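Local structure of AGR_C_1268p (Agrobacterium tumefaciens str. C58, 2GHS) at residues Trp64-Leu69 / Ser93-Ile98; Glu70-Glu75 / Lys83-Leu88; Leu88-Ser93 / Gln103-Asp108; Asp109-Arg114 / Leu123-Glu128. The protein probably binds a divalent metal ion and hydrolyses sugar lactones, as a regucalcin-like beta-propeller member of the SMP-30/gluconolactonase family. One frame throughout, in Å; residues are numbered along the deposited sequence.

How the contacts relate
The contacts follow the chain through two neighbouring four-stranded antiparallel sheets of the propeller. Contact 2 pairs the last two strands of the first sheet and lies, along the chain, inside the loop closed by contact 1, which packs that sheet against the innermost strand of the next; their centres are about 9 Å apart. Contacts 3 and 4 pair strands within the second sheet, about 8 Å apart between centres. Leu88 is common to contacts 2 and 3, Ser93 to 1 and 3. The potassium ion joins contacts 3 and 4 through the carbonyl oxygens of Asp108 and Glu128, while Ile68 of contact 1 lies about 4 Å, side chain to side chain, from the predicted metal ligand Glu52.

Contact 1 of 4, residues Trp64-Leu69 / Ser93-Ile98; sequences WWFNIL and SALAKI
Strands 64-67 and 93-98 run nearly antiparallel, 159° between their directions, but their axes stay 6.9 Å apart at the closest, so that Trp64 and Phe66 meet Leu95 and the Ser93-Ala94 backbone through side chains rather than by strand pairing. Phe66 does most of the filling. With CG anti to its carbonyl carbon (chi1 -62°), its ring lies against the opposite backbone, and Ser93 N sits 4.0 Å above the ring plane, over its centre. The CE1 corner comes to 3.3 Å from Ala94 N, and the same atom touches Leu95 CB at 3.9 Å. Leu95 continues the apolar seam toward Trp64: in one of its two conformers it turns CD2 to Trp64 CB and CG, at the root of the indole, a contact that depends on that copy and whose closeness is doubtful. At the other end Ile68, whose side chain approaches Glu52 and Arg135, predicted to bind metal and substrate respectively, carries its CD1 methyl to Ser93 CB, 3.9 Å away. Ser93 and Ala94 both face Ala106, a classic beta bulge within the second sheet. On the side of the first sheet, Trp64 and Phe66 also touch Leu73, while Leu95 reaches Gln103 and Ile105 on the neighbouring strand. The contact is therefore an apolar joint between adjacent blades of the beta-propeller, in which ring carbons and methyls lie against peptide groups, while the hydroxyl of Ser93 is engaged elsewhere, bonded to Ser136 OG and Asn137 O.

Contact 2 of 4, residues Glu70-Glu75 / Lys83-Leu88; sequences ERELHE and KTVHAL
His74 is gripped at both ring nitrogens, by Lys83 across the strands and by Glu72 two residues back on its own strand. This happens on one face of an antiparallel beta hairpin, strands 72-77 and 82-87, that forms the outer half of a propeller blade. Lys83 NZ donates to His74 ND1 over 2.9 Å and lies close to the ring plane; the lysine gets there by bending at chi2 and chi4, the latter (-56°) turning NZ. Its ammonium also forms a salt bridge with Asp44. On the other nitrogen, NE2 donates to Glu72 OE1 at 2.8 Å, meeting the carboxylate from above its plane. With ND1 accepting and NE2 donating, the ring is probably neutral and its rotation is fixed. Val85 closes over one face, CG1 lying 3.7 Å above the plane and offset toward the rim, a CH-pi contact; Trp65 also stacks with the ring.

Leu73-His86 and Glu75-Thr84 are hydrogen-bonded pairs, each with two backbone bonds. Glu72-Ala87 and His74-Val85 are the non-hydrogen-bonded ones. Arg71 and Glu72 form a G1 beta bulge opposite Asn67 of the preceding strand. Beyond the strand end, Leu88 N donates to Arg71 O at 2.8 Å, and Arg71 NE returns a bond of 3.2 Å to Leu88 O, which lies in the guanidinium plane. A water also links Arg71 NH2 to Leu88 O.

The face bearing Leu73 holds a second histidine-carboxylate pair: His86 NE2 donates to Glu75 OE1 at 2.7 Å, nearly in line with the C-O bond, with carboxylate and imidazole planes 28° apart.

Contact 3 of 4, residues Leu88-Ser93 / Gln103-Asp108; sequences LPFMGS and QLIASD. With K (potassium ion), chain B.
Met91, a selenomethionine, and Asp108 clasp each other by two hydrogen bonds. Met91 N donates to Asp108 OD1 at 2.8 Å, arriving from above the carboxylate plane, 42° out of it, and Asp108 N returns a bond of 3.2 Å to Met91 O. Chi1 of Asp108 (60°) sets CG between the backbone N and the carbonyl carbon, and from there OD1 reaches the Met91 amide; OD2 lies 3.6 Å from Met91 CG and forms a salt bridge with Arg154. Both buried carboxylate oxygens are thus engaged.

Next to this clasp, the Phe90 ring receives Ser107 on one face. Ser107 CB stands 3.8 Å from the ring centroid in a CH-pi contact, and OG lies above the same face, 3.6 Å from the plane. That hydroxyl is bonded to Gly110 O and Asp109 N. Pro89 CD rests over the centre of the opposite face, so the ring is held between the two residues. Its CE1 corner meets the CG2 methyl of Ile105, in one of that residue's two conformers, and Phe112 approaches with its ring plane inclined at about 40°.

Gly92 and Ser107 form an antiparallel non-hydrogen-bonded pair with CA atoms 4.1 Å apart, and Ser93 N donates to Ala106 O. Asp108 O binds the potassium ion at 2.6 Å, a site completed by Glu128, Leu131, Asn134 and a water. This is the open end of the hairpin of strands 92-99 and 102-107, the inner pair of a propeller blade, where Asp108 gives one carbonyl to the potassium site and its side chain lies about 4 Å from that of Arg135, predicted to bind substrate.

Contact 4 of 4, residues Asp109-Arg114 / Leu123-Glu128; sequences DGLFLR and LHAELE. With K (potassium ion), chain B.
Leu111 packs on Ala125 and Leu127 in the outer antiparallel hairpin, strands 110-115 and 121-125, of a propeller blade. Its CB lies 3.5 Å from Ala125 O. CG, placed anti to the carbonyl carbon (chi1 -65°), meets the CD2 methyl of Leu127 at 4.1 Å, and CD1 ends against Ala125 CB. Outside the hairpin the same side chain touches Ala106 in its own sheet and Leu147 and Val166 of the next sheet.

The backbone of Leu111 is held by three hydrogen bonds. Its N donates to Ala125 O, while its O accepts from both His124 N, at 2.7 Å, and Ala125 N, at 3.2 Å. Two successive residues thus face one, a classic beta bulge, and beyond it Phe112 pairs with Leu123. There the CD1 methyl of Leu123 sits 3.8 Å above one face of the Phe112 ring, toward its rim. Leu113 lays CD2 on His124 CB, and the imidazole NE2 bonds to Tyr324.

Past the strand, Glu128 binds the potassium ion through its carbonyl O at 2.8 Å, and water 3, another ligand of the ion, donates to Glu128 OE1 at 3.0 Å.

Contact 1 of 4, residues Trp64-Leu69 / Ser93-Ile98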
# COMPACT_ATOMS: atom_id res chain seq x y z
N TRP A 64 8.31 -6.13 4.61
CA TRP A 64 8.74 -5.96 3.24
C TRP A 64 8.14 -4.65 2.70
O TRP A 64 7.01 -4.28 3.06
CB TRP A 64 8.23 -7.12 2.40
CG TRP A 64 8.77 -8.47 2.78
CD1 TRP A 64 8.23 -9.32 3.69
CD2 TRP A 64 9.89 -9.14 2.21
NE1 TRP A 64 8.98 -10.48 3.74
CE2 TRP A 64 10.00 -10.38 2.82
CE3 TRP A 64 10.81 -8.80 1.21
CZ2 TRP A 64 11.01 -11.29 2.48
CZ3 TRP A 64 11.82 -9.72 0.87
CH2 TRP A 64 11.90 -10.94 1.51
N TRP A 65 8.89 -3.95 1.85
CA TRP A 65 8.32 -2.80 1.11
C TRP A 65 9.14 -2.55 -0.13
O TRP A 65 10.17 -3.21 -0.35
CB TRP A 65 8.23 -1.53 1.98
CG TRP A 65 9.52 -0.98 2.44
CD1 TRP A 65 10.30 -0.05 1.79
CD2 TRP A 65 10.17 -1.26 3.68
NE1 TRP A 65 11.40 0.24 2.56
CE2 TRP A 65 11.34 -0.49 3.72
CE3 TRP A 65 9.87 -2.10 4.76
CZ2 TRP A 65 12.22 -0.54 4.78
CZ3 TRP A 65 10.75 -2.14 5.84
CH2 TRP A 65 11.92 -1.37 5.82
N PHE A 66 8.68 -1.62 -0.97
CA PHE A 66 9.39 -1.31 -2.17
C PHE A 66 9.93 0.11 -2.18
O PHE A 66 9.40 1.01 -1.55
CB PHE A 66 8.46 -1.47 -3.40
CG PHE A 66 7.97 -2.86 -3.60
CD1 PHE A 66 6.79 -3.28 -2.99
CD2 PHE A 66 8.64 -3.72 -4.43
CE1 PHE A 66 6.31 -4.58 -3.18
CE2 PHE A 66 8.20 -5.01 -4.63
CZ PHE A 66 7.04 -5.45 -4.00
N ASN A 67 11.00 0.29 -2.95
CA ASN A 67 11.46 1.61 -3.42
C ASN A 67 11.16 1.64 -4.91
O ASN A 67 11.94 1.16 -5.70
CB ASN A 67 12.93 1.79 -3.13
CG ASN A 67 13.41 3.23 -3.32
OD1 ASN A 67 12.61 4.12 -3.55
ND2 ASN A 67 14.72 3.44 -3.19
N ILE A 68 9.96 2.12 -5.24
CA ILE A 68 9.36 1.79 -6.55
C ILE A 68 10.28 2.19 -7.71
O ILE A 68 10.64 1.36 -8.55
CB ILE A 68 7.96 2.44 -6.76
CG1 ILE A 68 6.93 1.86 -5.81
CG2 ILE A 68 7.49 2.20 -8.24
CD1 ILE A 68 5.55 2.46 -6.04
N LEU A 69 10.63 3.45 -7.75
CA LEU A 69 11.34 4.04 -8.89
C LEU A 69 12.77 3.53 -9.01
O LEU A 69 13.32 3.57 -10.08
CB LEU A 69 11.34 5.57 -8.79
CG LEU A 69 9.94 6.22 -8.66
CD1 LEU A 69 10.03 7.73 -8.54
CD2 LEU A 69 9.06 5.83 -9.84
N SER A 93 5.62 -2.83 -7.04
CA SER A 93 4.85 -1.98 -6.13
C SER A 93 3.96 -2.67 -5.11
O SER A 93 3.46 -1.98 -4.21
CB SER A 93 3.99 -1.02 -6.92
OG SER A 93 3.00 -1.76 -7.63
N ALA A 94 3.74 -3.99 -5.24
CA ALA A 94 2.93 -4.73 -4.25
C ALA A 94 3.44 -6.13 -4.10
O ALA A 94 3.93 -6.71 -5.06
CB ALA A 94 1.48 -4.78 -4.60
N LEU A 95 3.30 -6.65 -2.89
CA LEU A 95 3.80 -7.99 -2.56
C LEU A 95 2.72 -8.77 -1.79
O LEU A 95 2.14 -8.24 -0.85
CB LEU A 95 5.05 -7.89 -1.67
CG LEU A 95 5.86 -9.13 -1.33
CD1 LEU A 95 6.69 -9.59 -2.53
CD2 LEU A 95 6.80 -8.89 -0.14
N ALA A 96 2.54 -10.04 -2.16
CA ALA A 96 1.65 -10.93 -1.44
C ALA A 96 2.39 -12.22 -1.17
O ALA A 96 3.15 -12.72 -2.00
CB ALA A 96 0.41 -11.21 -2.21
N LYS A 97 2.16 -12.77 0.02
CA LYS A 97 2.68 -14.07 0.33
C LYS A 97 1.81 -15.14 -0.31
O LYS A 97 0.59 -15.05 -0.24
CB LYS A 97 2.73 -14.28 1.86
CG LYS A 97 3.29 -15.62 2.33
CD LYS A 97 3.51 -15.64 3.85
CE LYS A 97 4.08 -16.92 4.30
NZ LYS A 97 4.38 -16.94 5.77
N ILE A 98 2.45 -16.16 -0.89
CA ILE A 98 1.79 -17.38 -1.35
C ILE A 98 1.99 -18.53 -0.36
O ILE A 98 1.04 -19.29 0.00
CB ILE A 98 2.24 -17.75 -2.74
CG1 ILE A 98 1.82 -16.68 -3.73
CG2 ILE A 98 1.67 -19.12 -3.16
CD1 ILE A 98 2.41 -16.83 -5.10

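Contact 2 of 4, residues Glu70-Glu75 / Lys83-Leu88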
# COMPACT_ATOMS: atom_id res chain seq x y z
N GLU A 70 13.35 3.01 -7.92
CA GLU A 70 14.70 2.44 -7.96
C GLU A 70 14.74 0.90 -8.11
O GLU A 70 15.81 0.28 -8.05
CB GLU A 70 15.49 2.83 -6.70
CG GLU A 70 15.65 4.34 -6.55
CD GLU A 70 16.81 4.93 -7.35
OE1 GLU A 70 17.25 4.34 -8.35
OE2 GLU A 70 17.29 6.01 -6.94
N ARG A 71 13.57 0.29 -8.26
CA ARG A 71 13.47 -1.16 -8.53
C ARG A 71 14.06 -1.99 -7.39
O ARG A 71 14.87 -2.87 -7.62
CB ARG A 71 14.09 -1.53 -9.88
CG ARG A 71 13.54 -0.76 -11.05
CD ARG A 71 14.05 -1.30 -12.42
NE ARG A 71 15.48 -1.57 -12.31
CZ ARG A 71 16.44 -0.68 -12.47
NH1 ARG A 71 16.16 0.51 -12.94
NH2 ARG A 71 17.70 -1.00 -12.25
N GLU A 72 13.72 -1.62 -6.16
CA GLU A 72 14.22 -2.38 -4.98
C GLU A 72 13.10 -2.95 -4.14
O GLU A 72 12.09 -2.30 -3.94
CB GLU A 72 15.04 -1.48 -4.07
CG GLU A 72 16.28 -0.91 -4.69
CD GLU A 72 16.89 0.23 -3.87
OE1 GLU A 72 16.26 0.83 -2.95
OE2 GLU A 72 18.08 0.53 -4.20
N LEU A 73 13.33 -4.15 -3.63
CA LEU A 73 12.46 -4.79 -2.66
C LEU A 73 13.27 -4.85 -1.36
O LEU A 73 14.33 -5.50 -1.31
CB LEU A 73 12.12 -6.23 -3.10
CG LEU A 73 11.36 -7.14 -2.13
CD1 LEU A 73 10.04 -6.57 -1.72
CD2 LEU A 73 11.16 -8.49 -2.78
N HIS A 74 12.75 -4.18 -0.33
CA HIS A 74 13.39 -4.04 0.96
C HIS A 74 12.80 -5.02 1.94
O HIS A 74 11.60 -5.26 1.95
CB HIS A 74 13.17 -2.59 1.45
CG HIS A 74 13.98 -1.62 0.68
ND1 HIS A 74 15.14 -1.08 1.19
CD2 HIS A 74 13.87 -1.16 -0.59
CE1 HIS A 74 15.69 -0.30 0.27
NE2 HIS A 74 14.95 -0.35 -0.82
N GLU A 75 13.69 -5.59 2.75
CA GLU A 75 13.36 -6.66 3.71
C GLU A 75 13.97 -6.25 5.05
O GLU A 75 15.15 -5.95 5.12
CB GLU A 75 13.98 -7.96 3.24
CG GLU A 75 13.71 -9.14 4.13
CD GLU A 75 14.40 -10.43 3.69
OE1 GLU A 75 15.15 -10.45 2.69
OE2 GLU A 75 14.17 -11.46 4.38
N LYS A 83 18.63 -5.71 7.82
CA LYS A 83 18.06 -5.13 6.60
C LYS A 83 18.71 -5.74 5.35
O LYS A 83 19.94 -5.88 5.31
CB LYS A 83 18.34 -3.65 6.69
CG LYS A 83 17.80 -2.82 5.62
CD LYS A 83 16.29 -2.71 5.73
CE LYS A 83 15.72 -2.36 4.38
NZ LYS A 83 16.32 -1.12 3.81
N THR A 84 17.92 -6.12 4.36
CA THR A 84 18.42 -6.63 3.09
C THR A 84 17.73 -5.90 1.96
O THR A 84 16.54 -5.60 2.05
CB THR A 84 18.17 -8.14 2.98
OG1 THR A 84 18.69 -8.78 4.14
CG2 THR A 84 18.85 -8.76 1.72
N VAL A 85 18.47 -5.56 0.92
CA VAL A 85 17.86 -4.89 -0.24
C VAL A 85 18.04 -5.76 -1.48
O VAL A 85 19.15 -6.20 -1.78
CB VAL A 85 18.48 -3.53 -0.52
CG1 VAL A 85 17.71 -2.88 -1.65
CG2 VAL A 85 18.51 -2.65 0.74
N HIS A 86 16.94 -6.02 -2.17
CA HIS A 86 16.94 -6.95 -3.31
C HIS A 86 16.66 -6.13 -4.56
O HIS A 86 15.69 -5.41 -4.62
CB HIS A 86 15.87 -8.01 -3.15
CG HIS A 86 15.95 -8.78 -1.87
ND1 HIS A 86 16.79 -9.86 -1.70
CD2 HIS A 86 15.32 -8.61 -0.68
CE1 HIS A 86 16.66 -10.33 -0.47
NE2 HIS A 86 15.78 -9.58 0.17
N ALA A 87 17.53 -6.25 -5.54
CA ALA A 87 17.42 -5.55 -6.81
C ALA A 87 16.47 -6.28 -7.75
O ALA A 87 16.60 -7.48 -7.98
CB ALA A 87 18.78 -5.49 -7.44
N LEU A 88 15.57 -5.53 -8.36
CA LEU A 88 14.58 -6.09 -9.27
C LEU A 88 14.81 -5.59 -10.70
O LEU A 88 15.30 -4.47 -10.91
CB LEU A 88 13.20 -5.62 -8.83
CG LEU A 88 12.77 -5.90 -7.40
CD1 LEU A 88 11.43 -5.25 -7.12
CD2 LEU A 88 12.68 -7.41 -7.15
O HOH W 1 17.65 -3.29 -10.37
O HOH W 2 16.74 -8.78 6.10

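Contact 3 of 4, residues Leu88-Ser93 / Gln103-Asp108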
# COMPACT_ATOMS: atom_id res chain seq x y z
N LEU A 88 15.57 -5.53 -8.36
CA LEU A 88 14.58 -6.09 -9.27
C LEU A 88 14.81 -5.59 -10.70
O LEU A 88 15.30 -4.47 -10.91
CB LEU A 88 13.20 -5.62 -8.83
CG LEU A 88 12.77 -5.90 -7.40
CD1 LEU A 88 11.43 -5.25 -7.12
CD2 LEU A 88 12.68 -7.41 -7.15
N PRO A 89 14.40 -6.40 -11.70
CA PRO A 89 14.50 -5.98 -13.08
C PRO A 89 13.25 -5.17 -13.53
O PRO A 89 13.06 -5.01 -14.72
CB PRO A 89 14.50 -7.31 -13.84
CG PRO A 89 13.65 -8.21 -12.99
CD PRO A 89 13.79 -7.72 -11.55
N PHE A 90 12.39 -4.75 -12.58
CA PHE A 90 11.18 -4.04 -12.87
C PHE A 90 10.84 -3.18 -11.65
O PHE A 90 11.50 -3.29 -10.59
CB PHE A 90 10.04 -4.99 -13.29
CG PHE A 90 9.85 -6.18 -12.39
CD1 PHE A 90 9.68 -6.05 -11.04
CD2 PHE A 90 9.87 -7.47 -12.93
CE1 PHE A 90 9.49 -7.17 -10.20
CE2 PHE A 90 9.69 -8.56 -12.11
CZ PHE A 90 9.53 -8.42 -10.74
N MSE A 91 9.81 -2.34 -11.81
CA MSE A 91 9.36 -1.51 -10.71
C MSE A 91 8.28 -2.25 -9.97
O MSE A 91 7.11 -2.22 -10.35
CB MSE A 91 8.86 -0.12 -11.20
CG MSE A 91 9.95 0.70 -11.80
SE MSE A 91 9.22 2.48 -12.20
CE MSE A 91 10.71 3.30 -12.89
N GLY A 92 8.66 -2.96 -8.93
CA GLY A 92 7.65 -3.64 -8.10
C GLY A 92 6.93 -2.62 -7.26
O GLY A 92 7.55 -1.68 -6.76
N SER A 93 5.62 -2.83 -7.04
CA SER A 93 4.85 -1.98 -6.13
C SER A 93 3.96 -2.67 -5.11
O SER A 93 3.46 -1.98 -4.21
CB SER A 93 3.99 -1.02 -6.92
OG SER A 93 3.00 -1.76 -7.63
N GLN A 103 6.34 -15.83 -3.12
CA GLN A 103 5.63 -14.57 -3.04
C GLN A 103 5.14 -14.21 -4.46
O GLN A 103 5.67 -14.70 -5.47
CB GLN A 103 6.58 -13.47 -2.59
CG GLN A 103 7.14 -13.66 -1.20
CD GLN A 103 8.35 -12.77 -0.91
OE1 GLN A 103 9.15 -12.49 -1.79
NE2 GLN A 103 8.48 -12.32 0.33
N LEU A 104 4.15 -13.32 -4.50
CA LEU A 104 3.63 -12.67 -5.74
C LEU A 104 4.02 -11.19 -5.70
O LEU A 104 3.85 -10.54 -4.68
CB LEU A 104 2.10 -12.80 -5.78
CG LEU A 104 1.41 -12.11 -6.97
CD1 LEU A 104 1.73 -12.76 -8.30
CD2 LEU A 104 -0.07 -12.01 -6.75
N ILE A 105 4.64 -10.72 -6.78
CA ILE A 105 4.99 -9.31 -6.88
C ILE A 105 4.27 -8.71 -8.08
O ILE A 105 4.30 -9.28 -9.19
CB ILE A 105 6.50 -9.13 -7.10
CG1 ILE A 105 7.26 -9.45 -5.81
CG2 ILE A 105 6.78 -7.71 -7.56
CD1 ILE A 105 8.75 -9.38 -5.95
N ALA A 106 3.60 -7.58 -7.85
CA ALA A 106 2.99 -6.79 -8.92
C ALA A 106 4.01 -5.75 -9.34
O ALA A 106 4.60 -5.09 -8.52
CB ALA A 106 1.73 -6.11 -8.45
N SER A 107 4.18 -5.60 -10.64
CA SER A 107 5.10 -4.63 -11.16
C SER A 107 4.56 -3.96 -12.41
O SER A 107 3.49 -4.33 -12.92
CB SER A 107 6.39 -5.35 -11.53
OG SER A 107 6.31 -6.04 -12.78
N ASP A 108 5.33 -2.98 -12.90
CA ASP A 108 5.07 -2.30 -14.15
C ASP A 108 5.11 -3.18 -15.36
O ASP A 108 4.62 -2.81 -16.43
CB ASP A 108 5.99 -1.07 -14.33
CG ASP A 108 7.49 -1.41 -14.33
OD1 ASP A 108 7.88 -2.47 -13.81
OD2 ASP A 108 8.30 -0.53 -14.78
K K B . 3.19 -1.23 -17.92
O HOH W 3 1.36 -0.79 -15.82

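Contact 4 of 4, residues Asp109-Arg114 / Leu123-Glu128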
# COMPACT_ATOMS: atom_id res chain seq x y z
N ASP A 109 5.71 -4.35 -15.22
CA ASP A 109 5.84 -5.24 -16.34
C ASP A 109 5.01 -6.54 -16.25
O ASP A 109 5.08 -7.39 -17.16
CB ASP A 109 7.35 -5.57 -16.51
CG ASP A 109 8.20 -4.32 -16.91
OD1 ASP A 109 7.63 -3.28 -17.37
OD2 ASP A 109 9.43 -4.39 -16.75
N GLY A 110 4.16 -6.66 -15.22
CA GLY A 110 3.36 -7.83 -15.02
C GLY A 110 3.45 -8.33 -13.59
O GLY A 110 4.08 -7.70 -12.72
N LEU A 111 2.78 -9.45 -13.35
CA LEU A 111 2.75 -10.13 -12.08
C LEU A 111 3.70 -11.33 -12.12
O LEU A 111 3.64 -12.14 -13.05
CB LEU A 111 1.35 -10.64 -11.84
CG LEU A 111 0.31 -9.56 -11.68
CD1 LEU A 111 -1.02 -10.02 -12.22
CD2 LEU A 111 0.20 -9.20 -10.23
N PHE A 112 4.61 -11.40 -11.15
CA PHE A 112 5.70 -12.38 -11.12
C PHE A 112 5.68 -13.15 -9.80
O PHE A 112 5.36 -12.57 -8.73
CB PHE A 112 7.04 -11.67 -11.22
CG PHE A 112 7.34 -11.15 -12.60
CD1 PHE A 112 6.72 -10.01 -13.06
CD2 PHE A 112 8.18 -11.85 -13.46
CE1 PHE A 112 6.97 -9.53 -14.33
CE2 PHE A 112 8.43 -11.37 -14.75
CZ PHE A 112 7.80 -10.22 -15.19
N LEU A 113 5.98 -14.43 -9.89
CA LEU A 113 6.26 -15.25 -8.70
C LEU A 113 7.72 -15.05 -8.31
O LEU A 113 8.59 -14.96 -9.17
CB LEU A 113 6.03 -16.72 -9.02
CG LEU A 113 4.63 -17.13 -9.48
CD1 LEU A 113 4.51 -18.69 -9.50
CD2 LEU A 113 3.53 -16.52 -8.63
N ARG A 114 7.98 -14.99 -7.00
CA ARG A 114 9.32 -14.83 -6.49
C ARG A 114 9.57 -15.99 -5.54
O ARG A 114 8.80 -16.19 -4.59
CB ARG A 114 9.47 -13.53 -5.71
CG ARG A 114 10.87 -13.35 -5.12
CD ARG A 114 11.07 -11.93 -4.60
NE ARG A 114 12.41 -11.80 -4.07
CZ ARG A 114 12.79 -12.16 -2.85
NH1 ARG A 114 11.95 -12.56 -1.91
NH2 ARG A 114 14.06 -12.05 -2.55
N LEU A 123 7.38 -15.00 -14.62
CA LEU A 123 6.08 -14.41 -14.96
C LEU A 123 4.90 -15.31 -14.54
O LEU A 123 4.91 -16.53 -14.81
CB LEU A 123 5.96 -14.10 -16.45
CG LEU A 123 4.66 -13.41 -16.88
CD1 LEU A 123 4.63 -11.96 -16.46
CD2 LEU A 123 4.59 -13.55 -18.38
N HIS A 124 3.91 -14.72 -13.88
CA HIS A 124 2.68 -15.38 -13.44
C HIS A 124 1.50 -15.00 -14.34
O HIS A 124 0.72 -15.85 -14.78
CB HIS A 124 2.39 -14.97 -11.99
CG HIS A 124 1.08 -15.46 -11.46
ND1 HIS A 124 0.77 -16.80 -11.37
CD2 HIS A 124 0.00 -14.79 -10.97
CE1 HIS A 124 -0.45 -16.93 -10.87
NE2 HIS A 124 -0.93 -15.73 -10.60
N ALA A 125 1.37 -13.70 -14.59
CA ALA A 125 0.35 -13.19 -15.47
C ALA A 125 0.75 -11.83 -16.00
O ALA A 125 1.37 -11.05 -15.31
CB ALA A 125 -0.98 -13.11 -14.71
N GLU A 126 0.34 -11.53 -17.23
CA GLU A 126 0.57 -10.19 -17.78
C GLU A 126 -0.31 -9.16 -17.02
O GLU A 126 -1.40 -9.48 -16.57
CB GLU A 126 0.37 -10.17 -19.32
CG GLU A 126 1.51 -10.95 -20.03
CD GLU A 126 1.55 -10.89 -21.55
OE1 GLU A 126 0.67 -10.24 -22.16
OE2 GLU A 126 2.50 -11.49 -22.13
N LEU A 127 0.16 -7.92 -16.88
CA LEU A 127 -0.63 -6.85 -16.28
C LEU A 127 -0.13 -5.60 -16.94
O LEU A 127 0.98 -5.12 -16.62
CB LEU A 127 -0.40 -6.77 -14.76
CG LEU A 127 -1.18 -5.71 -13.97
CD1 LEU A 127 -2.63 -6.05 -14.00
CD2 LEU A 127 -0.60 -5.63 -12.56
N GLU A 128 -0.92 -5.10 -17.90
CA GLU A 128 -0.49 -3.95 -18.70
C GLU A 128 0.94 -4.12 -19.16
O GLU A 128 1.74 -3.17 -19.23
CB GLU A 128 -0.66 -2.67 -17.89
CG GLU A 128 -2.13 -2.36 -17.61
CD GLU A 128 -2.37 -0.97 -17.05
OE1 GLU A 128 -1.41 -0.20 -16.83
OE2 GLU A 128 -3.55 -0.63 -16.83
K K B . 3.19 -1.23 -17.92
O HOH W 3 1.36 -0.79 -15.82